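Local coordinates for putative NAD dependent dehydrogenase (Micromonospora echinospora, PDB 6NOR), which binds NAD and is probably an NAD-dependent oxidoreductase of the GFO/IDH/MocA family that acts in gentamicin biosynthesis, at residues V91-A103 with L113-A125; F184-T196 with S226-L238. All blocks are in the same frame, centred on the assembly; numbering follows the deposited sequence.

Interaction 1 (V91-A103 with L113-A125). With NAD (nicotinamide-adenine-dinucleotide), chain G.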
# COMPACT_ATOMS: atom_id res chain seq x y z
N VAL A 91 7.21 36.89 8.24
CA VAL A 91 6.10 37.48 7.50
C VAL A 91 5.16 36.42 6.92
O VAL A 91 5.48 35.74 5.96
CB VAL A 91 6.61 38.37 6.38
CG1 VAL A 91 5.45 38.96 5.61
CG2 VAL A 91 7.46 39.47 6.94
N ALA A 92 3.99 36.30 7.53
CA ALA A 92 3.01 35.30 7.14
C ALA A 92 1.69 35.97 6.88
O ALA A 92 0.70 35.70 7.54
CB ALA A 92 2.87 34.22 8.24
N THR A 93 1.68 36.88 5.92
CA THR A 93 0.50 37.66 5.63
C THR A 93 0.03 37.26 4.24
O THR A 93 0.68 36.43 3.62
CB THR A 93 0.82 39.15 5.72
OG1 THR A 93 1.84 39.46 4.77
CG2 THR A 93 1.31 39.48 7.12
N PRO A 94 -1.09 37.82 3.74
CA PRO A 94 -1.47 37.48 2.37
C PRO A 94 -0.36 37.79 1.37
O PRO A 94 0.47 38.69 1.61
CB PRO A 94 -2.68 38.36 2.12
CG PRO A 94 -3.29 38.49 3.45
CD PRO A 94 -2.14 38.63 4.39
N ALA A 95 -0.36 37.04 0.27
CA ALA A 95 0.76 37.05 -0.67
C ALA A 95 1.16 38.45 -1.15
O ALA A 95 2.33 38.78 -1.18
CB ALA A 95 0.44 36.17 -1.87
N ALA A 96 0.19 39.28 -1.51
CA ALA A 96 0.52 40.60 -2.08
C ALA A 96 1.10 41.59 -1.07
O ALA A 96 1.70 42.58 -1.46
CB ALA A 96 -0.70 41.22 -2.75
N THR A 97 0.96 41.30 0.22
CA THR A 97 1.53 42.17 1.24
C THR A 97 2.99 41.82 1.54
O THR A 97 3.69 42.59 2.19
CB THR A 97 0.71 42.12 2.55
OG1 THR A 97 0.82 40.83 3.14
CG2 THR A 97 -0.77 42.42 2.28
N HIS A 98 3.48 40.68 1.06
CA HIS A 98 4.85 40.26 1.36
C HIS A 98 5.92 41.26 0.95
O HIS A 98 6.82 41.57 1.74
CB HIS A 98 5.17 38.92 0.67
CG HIS A 98 4.46 37.76 1.26
ND1 HIS A 98 4.55 36.49 0.75
CD2 HIS A 98 3.62 37.68 2.32
CE1 HIS A 98 3.81 35.67 1.47
NE2 HIS A 98 3.24 36.37 2.43
N GLU A 99 5.86 41.76 -0.27
CA GLU A 99 6.91 42.67 -0.73
C GLU A 99 7.00 43.99 0.08
O GLU A 99 8.08 44.35 0.50
CB GLU A 99 6.74 42.96 -2.22
CG GLU A 99 8.00 43.51 -2.89
CD GLU A 99 8.17 45.01 -2.71
OE1 GLU A 99 7.14 45.71 -2.63
OE2 GLU A 99 9.33 45.48 -2.62
N PRO A 100 5.88 44.72 0.27
CA PRO A 100 6.02 45.95 1.07
C PRO A 100 6.52 45.68 2.49
O PRO A 100 7.40 46.38 3.00
CB PRO A 100 4.59 46.51 1.14
CG PRO A 100 3.82 45.78 0.10
CD PRO A 100 4.50 44.51 -0.20
N ILE A 101 5.96 44.66 3.13
CA ILE A 101 6.30 44.36 4.51
C ILE A 101 7.76 43.92 4.63
O ILE A 101 8.48 44.40 5.49
CB ILE A 101 5.35 43.30 5.09
CG1 ILE A 101 3.97 43.91 5.33
CG2 ILE A 101 5.88 42.76 6.40
CD1 ILE A 101 2.94 42.91 5.85
N ALA A 102 8.20 43.03 3.75
CA ALA A 102 9.59 42.57 3.80
C ALA A 102 10.56 43.67 3.43
O ALA A 102 11.67 43.67 3.92
CB ALA A 102 9.80 41.37 2.89
N ALA A 103 10.14 44.57 2.55
CA ALA A 103 11.02 45.68 2.15
C ALA A 103 11.25 46.63 3.33
O ALA A 103 12.34 47.14 3.53
CB ALA A 103 10.44 46.43 0.98
N LEU A 113 12.14 36.15 7.45
CA LEU A 113 11.65 34.94 6.83
C LEU A 113 10.29 35.26 6.24
O LEU A 113 9.38 35.60 6.98
CB LEU A 113 11.55 33.80 7.84
CG LEU A 113 10.74 32.54 7.48
CD1 LEU A 113 11.22 31.94 6.19
CD2 LEU A 113 10.81 31.49 8.58
N VAL A 114 10.17 35.18 4.92
CA VAL A 114 8.91 35.41 4.21
C VAL A 114 8.28 34.12 3.77
O VAL A 114 8.92 33.30 3.15
CB VAL A 114 9.10 36.27 2.95
CG1 VAL A 114 7.75 36.64 2.37
CG2 VAL A 114 9.93 37.51 3.27
N GLU A 115 7.02 33.93 4.11
CA GLU A 115 6.30 32.78 3.63
C GLU A 115 6.24 32.74 2.11
O GLU A 115 6.34 33.75 1.44
CB GLU A 115 4.89 32.77 4.20
CG GLU A 115 4.72 31.83 5.36
CD GLU A 115 5.18 30.40 5.06
OE1 GLU A 115 5.10 29.95 3.89
OE2 GLU A 115 5.62 29.73 6.01
N LYS A 116 6.11 31.53 1.58
CA LYS A 116 5.70 31.25 0.22
C LYS A 116 4.35 31.92 -0.09
O LYS A 116 3.46 31.93 0.75
CB LYS A 116 5.58 29.73 0.04
CG LYS A 116 4.33 29.36 -0.70
CD LYS A 116 3.64 28.24 -0.07
CE LYS A 116 2.14 28.38 -0.12
NZ LYS A 116 1.56 27.16 0.53
N PRO A 117 4.20 32.50 -1.29
CA PRO A 117 5.25 32.73 -2.27
C PRO A 117 6.04 33.96 -1.88
O PRO A 117 5.44 34.88 -1.35
CB PRO A 117 4.48 32.94 -3.58
CG PRO A 117 3.19 33.52 -3.15
CD PRO A 117 2.88 32.95 -1.78
N LEU A 118 7.35 33.96 -2.10
CA LEU A 118 8.19 35.07 -1.64
C LEU A 118 7.55 36.39 -2.03
O LEU A 118 7.10 37.13 -1.18
CB LEU A 118 9.61 34.96 -2.22
CG LEU A 118 10.58 36.04 -1.73
CD1 LEU A 118 10.64 35.99 -0.25
CD2 LEU A 118 11.99 35.90 -2.32
N VAL A 119 7.47 36.64 -3.34
CA VAL A 119 6.81 37.80 -3.90
C VAL A 119 6.09 37.36 -5.17
O VAL A 119 6.12 36.19 -5.52
CB VAL A 119 7.79 38.90 -4.25
CG1 VAL A 119 8.36 39.53 -2.97
CG2 VAL A 119 8.88 38.31 -5.10
N LEU A 120 5.47 38.29 -5.89
CA LEU A 120 4.67 37.89 -7.04
C LEU A 120 5.25 38.32 -8.39
O LEU A 120 4.58 38.25 -9.40
CB LEU A 120 3.25 38.44 -6.89
CG LEU A 120 2.58 37.95 -5.61
CD1 LEU A 120 1.32 38.77 -5.31
CD2 LEU A 120 2.28 36.43 -5.70
N SER A 121 6.51 38.74 -8.40
CA SER A 121 7.15 39.07 -9.66
C SER A 121 8.65 38.83 -9.56
O SER A 121 9.22 38.88 -8.48
CB SER A 121 6.85 40.51 -10.07
OG SER A 121 7.58 41.44 -9.27
N THR A 122 9.27 38.52 -10.69
CA THR A 122 10.69 38.24 -10.72
C THR A 122 11.50 39.45 -10.28
O THR A 122 12.47 39.32 -9.53
CB THR A 122 11.12 37.79 -12.11
OG1 THR A 122 10.48 36.55 -12.40
CG2 THR A 122 12.63 37.61 -12.20
N GLY A 123 11.09 40.63 -10.73
CA GLY A 123 11.74 41.87 -10.33
C GLY A 123 11.80 42.08 -8.83
O GLY A 123 12.86 42.31 -8.26
N HIS A 124 10.65 41.96 -8.19
CA HIS A 124 10.56 42.10 -6.75
C HIS A 124 11.46 41.12 -6.02
O HIS A 124 12.01 41.45 -5.00
CB HIS A 124 9.13 41.88 -6.29
CG HIS A 124 8.21 43.00 -6.65
ND1 HIS A 124 6.84 42.89 -6.58
CD2 HIS A 124 8.46 44.25 -7.10
CE1 HIS A 124 6.29 44.03 -6.97
NE2 HIS A 124 7.26 44.86 -7.29
N ALA A 125 11.61 39.93 -6.57
CA ALA A 125 12.39 38.90 -5.89
C ALA A 125 13.86 39.22 -5.99
O ALA A 125 14.57 39.15 -5.00
CB ALA A 125 12.11 37.51 -6.48
PA NAD G . -4.46 33.55 7.02
O1A NAD G . -5.63 34.21 6.26
O2A NAD G . -4.87 32.42 7.88
O5B NAD G . -3.75 34.62 7.91
C5B NAD G . -3.38 35.86 7.33
C4B NAD G . -3.16 36.83 8.52
O4B NAD G . -2.55 37.91 8.13
C3B NAD G . -4.51 37.28 9.04
O3B NAD G . -4.50 37.16 10.40
C2B NAD G . -4.61 38.77 8.61
O2B NAD G . -5.42 39.49 9.60
C1B NAD G . -3.40 39.14 8.68
N9A NAD G . -3.07 40.26 7.82
C8A NAD G . -3.57 40.60 6.61
N7A NAD G . -2.91 41.71 6.19
C5A NAD G . -2.02 42.05 7.13
C6A NAD G . -1.13 43.07 7.21
N6A NAD G . -0.90 44.07 6.29
N1A NAD G . -0.33 43.18 8.27
C2A NAD G . -0.42 42.28 9.28
N3A NAD G . -1.32 41.27 9.20
C4A NAD G . -2.11 41.15 8.13
O3 NAD G . -3.44 33.07 5.95
PN NAD G . -2.28 31.99 6.10
O1N NAD G . -1.61 31.99 7.43
O2N NAD G . -2.83 30.61 5.78
O5D NAD G . -1.21 32.37 5.01
C5D NAD G . -0.29 33.42 5.23
C4D NAD G . 0.97 33.17 4.37
O4D NAD G . 1.52 32.02 4.61
C3D NAD G . 0.58 33.13 2.86
O3D NAD G . 1.51 33.76 2.17
C2D NAD G . 0.51 31.63 2.54
O2D NAD G . 0.77 31.42 1.08
C1D NAD G . 1.45 31.11 3.28
N1N NAD G . 1.17 29.75 3.64
C2N NAD G . 2.23 28.84 3.65
C3N NAD G . 2.02 27.51 4.00
C7N NAD G . 3.24 26.56 3.95
O7N NAD G . 3.10 25.41 4.15
N7N NAD G . 4.52 27.09 3.64
C4N NAD G . 0.77 27.04 4.33
C5N NAD G . -0.29 27.95 4.34
C6N NAD G . -0.08 29.31 3.99
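Part of the Rossmann-fold NAD site is formed by the beta-alpha-beta unit of strand 86-91, helix 98-107 and parallel strand 111-114. Val-91 N bonds to Leu-113 O at 2.8 Å, and Val-91 O accepts from Glu-115 N. Beyond the strands, His-98 of the helix carries the contact. Its CG stands beside the backbone N (chi1 -71°), which turns the ring toward 113-125. The ND1 N-H is shared: it donates to Pro-117 O at 2.8 Å, close to the ring plane, with a longer, more bent branch to Leu-118 O at 3.3 Å. NE2 is 2.8 Å from Thr-93 O, a bent bond tilted from the ring plane. Val-114 CG1 lies over one face, 3.9 Å from the ring centroid, and Val-114 CG2 packs on Ala-102 CB. Further out, Glu-99 CG sits over a face of the His-124 ring. The peptide before Pro-117 is cis, and Pro-117 CG touches Ala-95 CB. Glu-115 OE1 accepts from the carboxamide N7N of NAD at 2.9 Å, while OE2 is bonded to His-39. Lys-116 O accepts from the nicotinamide ribose O2D of NAD at 2.8 Å. The Glu-Lys-Pro sequence after the strand, with its cis proline, is characteristic of the GFO/IDH/MocA nucleotide-binding domain.

Interaction 2 (F184-T196 with S226-L238)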
# COMPACT_ATOMS: atom_id res chain seq x y z
N PHE A 184 -7.06 34.17 -0.59
CA PHE A 184 -6.42 33.24 -1.52
C PHE A 184 -7.06 33.24 -2.90
O PHE A 184 -6.40 32.89 -3.86
CB PHE A 184 -6.47 31.81 -0.99
CG PHE A 184 -5.46 31.49 0.08
CD1 PHE A 184 -5.74 31.73 1.41
CD2 PHE A 184 -4.26 30.88 -0.24
CE1 PHE A 184 -4.86 31.40 2.39
CE2 PHE A 184 -3.36 30.54 0.75
CZ PHE A 184 -3.66 30.80 2.07
N ARG A 185 -8.33 33.61 -3.02
CA ARG A 185 -9.02 33.44 -4.29
C ARG A 185 -9.11 34.72 -5.16
O ARG A 185 -9.78 34.71 -6.18
CB ARG A 185 -10.41 32.86 -4.05
CG ARG A 185 -10.34 31.46 -3.45
CD ARG A 185 -11.67 30.73 -3.42
NE ARG A 185 -11.49 29.29 -3.20
CZ ARG A 185 -11.37 28.39 -4.17
NH1 ARG A 185 -11.42 28.75 -5.45
NH2 ARG A 185 -11.21 27.12 -3.86
N SER A 186 -8.39 35.77 -4.78
CA SER A 186 -8.31 36.98 -5.61
C SER A 186 -6.89 37.26 -6.07
O SER A 186 -5.98 37.24 -5.26
CB SER A 186 -8.83 38.19 -4.85
OG SER A 186 -10.24 38.09 -4.68
N LYS A 187 -6.71 37.53 -7.36
CA LYS A 187 -5.42 37.91 -7.92
C LYS A 187 -4.80 39.08 -7.19
O LYS A 187 -3.62 39.07 -6.88
CB LYS A 187 -5.53 38.29 -9.40
CG LYS A 187 -5.55 37.15 -10.37
CD LYS A 187 -5.98 37.68 -11.74
CE LYS A 187 -6.03 36.60 -12.79
NZ LYS A 187 -6.51 37.14 -14.09
N ALA A 188 -5.62 40.08 -6.91
CA ALA A 188 -5.14 41.29 -6.26
C ALA A 188 -4.41 40.97 -4.96
O ALA A 188 -3.38 41.55 -4.66
CB ALA A 188 -6.31 42.26 -5.99
N THR A 189 -4.95 40.03 -4.19
CA THR A 189 -4.37 39.73 -2.89
C THR A 189 -3.48 38.50 -2.91
O THR A 189 -2.65 38.32 -2.03
CB THR A 189 -5.45 39.53 -1.82
OG1 THR A 189 -6.56 38.84 -2.41
CG2 THR A 189 -5.92 40.85 -1.28
N ALA A 190 -3.64 37.64 -3.91
CA ALA A 190 -2.97 36.34 -3.87
C ALA A 190 -1.94 36.11 -4.98
O ALA A 190 -1.09 35.25 -4.86
CB ALA A 190 -4.00 35.23 -3.89
N GLY A 191 -2.03 36.87 -6.07
CA GLY A 191 -1.13 36.67 -7.19
C GLY A 191 -1.66 35.65 -8.17
O GLY A 191 -1.67 35.88 -9.37
N GLY A 192 -2.14 34.53 -7.66
CA GLY A 192 -2.75 33.50 -8.48
C GLY A 192 -3.34 32.43 -7.60
O GLY A 192 -3.35 32.58 -6.38
N GLY A 193 -3.82 31.35 -8.20
CA GLY A 193 -4.49 30.31 -7.46
C GLY A 193 -3.58 29.15 -7.11
O GLY A 193 -2.45 29.36 -6.69
N ALA A 194 -4.08 27.94 -7.35
CA ALA A 194 -3.37 26.70 -7.01
C ALA A 194 -1.96 26.66 -7.54
O ALA A 194 -1.07 26.10 -6.92
CB ALA A 194 -4.15 25.49 -7.53
N LEU A 195 -1.75 27.24 -8.71
CA LEU A 195 -0.43 27.24 -9.32
C LEU A 195 0.55 28.08 -8.51
O LEU A 195 1.73 27.80 -8.45
CB LEU A 195 -0.50 27.74 -10.75
CG LEU A 195 0.55 27.21 -11.71
CD1 LEU A 195 0.64 25.71 -11.58
CD2 LEU A 195 0.17 27.61 -13.13
N THR A 196 0.04 29.12 -7.87
CA THR A 196 0.89 29.92 -7.01
C THR A 196 0.99 29.30 -5.63
O THR A 196 2.06 29.23 -5.04
CB THR A 196 0.35 31.36 -6.88
OG1 THR A 196 0.27 31.93 -8.18
CG2 THR A 196 1.26 32.22 -5.99
N SER A 226 -14.19 26.77 -9.38
CA SER A 226 -15.01 27.54 -8.45
C SER A 226 -15.51 28.85 -9.06
O SER A 226 -14.79 29.52 -9.79
CB SER A 226 -14.19 27.82 -7.19
OG SER A 226 -14.70 28.90 -6.44
N ALA A 227 -16.74 29.22 -8.74
CA ALA A 227 -17.30 30.49 -9.20
C ALA A 227 -16.68 31.67 -8.44
O ALA A 227 -16.40 32.72 -9.00
CB ALA A 227 -18.81 30.50 -9.05
N ALA A 228 -16.47 31.47 -7.14
CA ALA A 228 -15.85 32.48 -6.31
C ALA A 228 -14.43 32.78 -6.77
O ALA A 228 -13.68 31.87 -7.08
CB ALA A 228 -15.85 32.04 -4.87
N GLY A 229 -14.09 34.06 -6.83
CA GLY A 229 -12.75 34.50 -7.13
C GLY A 229 -12.43 34.55 -8.60
O GLY A 229 -13.28 34.28 -9.44
N ASP A 230 -11.19 34.90 -8.91
CA ASP A 230 -10.78 34.98 -10.31
C ASP A 230 -9.47 34.24 -10.58
O ASP A 230 -8.73 34.60 -11.48
CB ASP A 230 -10.65 36.44 -10.74
CG ASP A 230 -9.80 37.26 -9.79
OD1 ASP A 230 -9.08 36.65 -8.97
OD2 ASP A 230 -9.84 38.51 -9.86
N VAL A 231 -9.18 33.22 -9.78
CA VAL A 231 -7.92 32.47 -9.95
C VAL A 231 -8.20 31.01 -10.24
O VAL A 231 -9.30 30.54 -10.01
CB VAL A 231 -7.01 32.58 -8.71
CG1 VAL A 231 -6.56 34.00 -8.50
CG2 VAL A 231 -7.72 32.03 -7.45
N GLU A 232 -7.18 30.30 -10.72
CA GLU A 232 -7.33 28.91 -11.15
C GLU A 232 -7.38 27.94 -9.96
O GLU A 232 -6.78 28.21 -8.93
CB GLU A 232 -6.20 28.53 -12.09
CG GLU A 232 -4.88 28.15 -11.42
CD GLU A 232 -4.11 29.35 -10.86
OE1 GLU A 232 -4.50 30.51 -11.09
OE2 GLU A 232 -3.10 29.12 -10.19
N ASP A 233 -8.10 26.83 -10.13
CA ASP A 233 -8.22 25.76 -9.12
C ASP A 233 -7.31 24.58 -9.40
O ASP A 233 -7.03 23.76 -8.53
CB ASP A 233 -9.65 25.22 -9.05
CG ASP A 233 -10.61 26.16 -8.36
OD1 ASP A 233 -10.55 26.29 -7.12
OD2 ASP A 233 -11.45 26.76 -9.06
N GLN A 234 -6.92 24.45 -10.65
CA GLN A 234 -6.05 23.35 -11.02
C GLN A 234 -5.08 23.80 -12.08
O GLN A 234 -5.38 24.67 -12.88
CB GLN A 234 -6.83 22.14 -11.51
CG GLN A 234 -7.79 22.40 -12.61
CD GLN A 234 -8.40 21.12 -13.18
OE1 GLN A 234 -9.39 21.18 -13.90
NE2 GLN A 234 -7.81 19.98 -12.87
N GLY A 235 -3.92 23.17 -12.07
CA GLY A 235 -2.91 23.46 -13.05
C GLY A 235 -1.96 22.29 -13.21
O GLY A 235 -1.73 21.52 -12.28
N VAL A 236 -1.43 22.18 -14.42
CA VAL A 236 -0.39 21.23 -14.71
C VAL A 236 0.70 21.98 -15.45
O VAL A 236 0.45 22.68 -16.41
CB VAL A 236 -0.90 20.05 -15.55
CG1 VAL A 236 0.18 18.99 -15.67
CG2 VAL A 236 -2.13 19.44 -14.92
N VAL A 237 1.92 21.84 -14.97
CA VAL A 237 3.07 22.43 -15.61
C VAL A 237 3.99 21.34 -16.15
O VAL A 237 4.38 20.45 -15.43
CB VAL A 237 3.87 23.30 -14.62
CG1 VAL A 237 5.02 24.02 -15.33
CG2 VAL A 237 2.95 24.28 -13.91
N LEU A 238 4.33 21.43 -17.43
CA LEU A 238 5.39 20.61 -17.97
C LEU A 238 6.66 21.44 -18.03
O LEU A 238 6.73 22.44 -18.74
CB LEU A 238 5.02 20.08 -19.36
CG LEU A 238 3.68 19.33 -19.41
CD1 LEU A 238 3.41 18.77 -20.79
CD2 LEU A 238 3.64 18.24 -18.34
O HOH W 1 -8.28 40.18 -8.01
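Glu-232 OE2 accepts from Leu-195 N at 2.7 Å through its anti lone pair, and also bonds to Tyr-348 on helix 334-353. The chain of Glu-232 starts between its own N and carbonyl carbon (chi1 81°) and bends at chi2, bringing the carboxylate to the start of helix 194-197. Gly-193 N gives both oxygens weak bonds. The main chain adds a bond from Ala-194 N to Glu-232 O at 3.1 Å. The same carbonyl receives a CA-H...O contact from Gly-193 CA, where the backbones run close. Val-231 wedges in beside this turn, with CG1 against Gly-192 C and Lys-187 CG, and CG2 3.6 Å from Arg-185 O. At the other end, Asp-230 N donates to Arg-185 O at 3.1 Å. Asp-230 OD1 takes Lys-187 N on its syn lone pair at 3.0 Å, and a water joins OD2 to Ala-188 N. Arg-185 reaches out with an extended chain, and its NH1 makes a salt bridge to Asp-233 OD1 at 3.1 Å. The oxygen lies near the guanidinium plane, and the two flat groups are turned 42° apart. Asp-233 OD2 accepts from Ser-226 N and Leu-225 N. Leu-195 CD1 meets Val-237 CG2 at 3.6 Å. In the GFO/IDH/MocA C-terminal domain, the contact joins helices 187-190 and 194-197 to the loop entering strand 234-241 and to that strand's start, beside a classic beta bulge at Asp-233 and Gln-234 opposite Arg-223.

Interaction 1 belongs to the nucleotide-binding domain and interaction 2 to the C-terminal domain. Their centres are about 17 Å apart, yet the two contacts touch. Ala-96 N lies 3.0 Å from Thr-189 O, a probable hydrogen bond between the domains. Ala-95 CB packs at 3.5 Å from Ala-190 O, so helix 187-190 rests on the loop before helix 98-107. NAD lies beside this junction. Residues 91-103 and 113-125 supply seven of the residues around it, whereas 184-196 reaches it through Phe-184, whose side chain comes within about 4 Å of NAD, nearest atoms. The neighbouring Thr-181 and Trp-183 also hydrogen-bond to NAD, so the cofactor is held by parts of both domains.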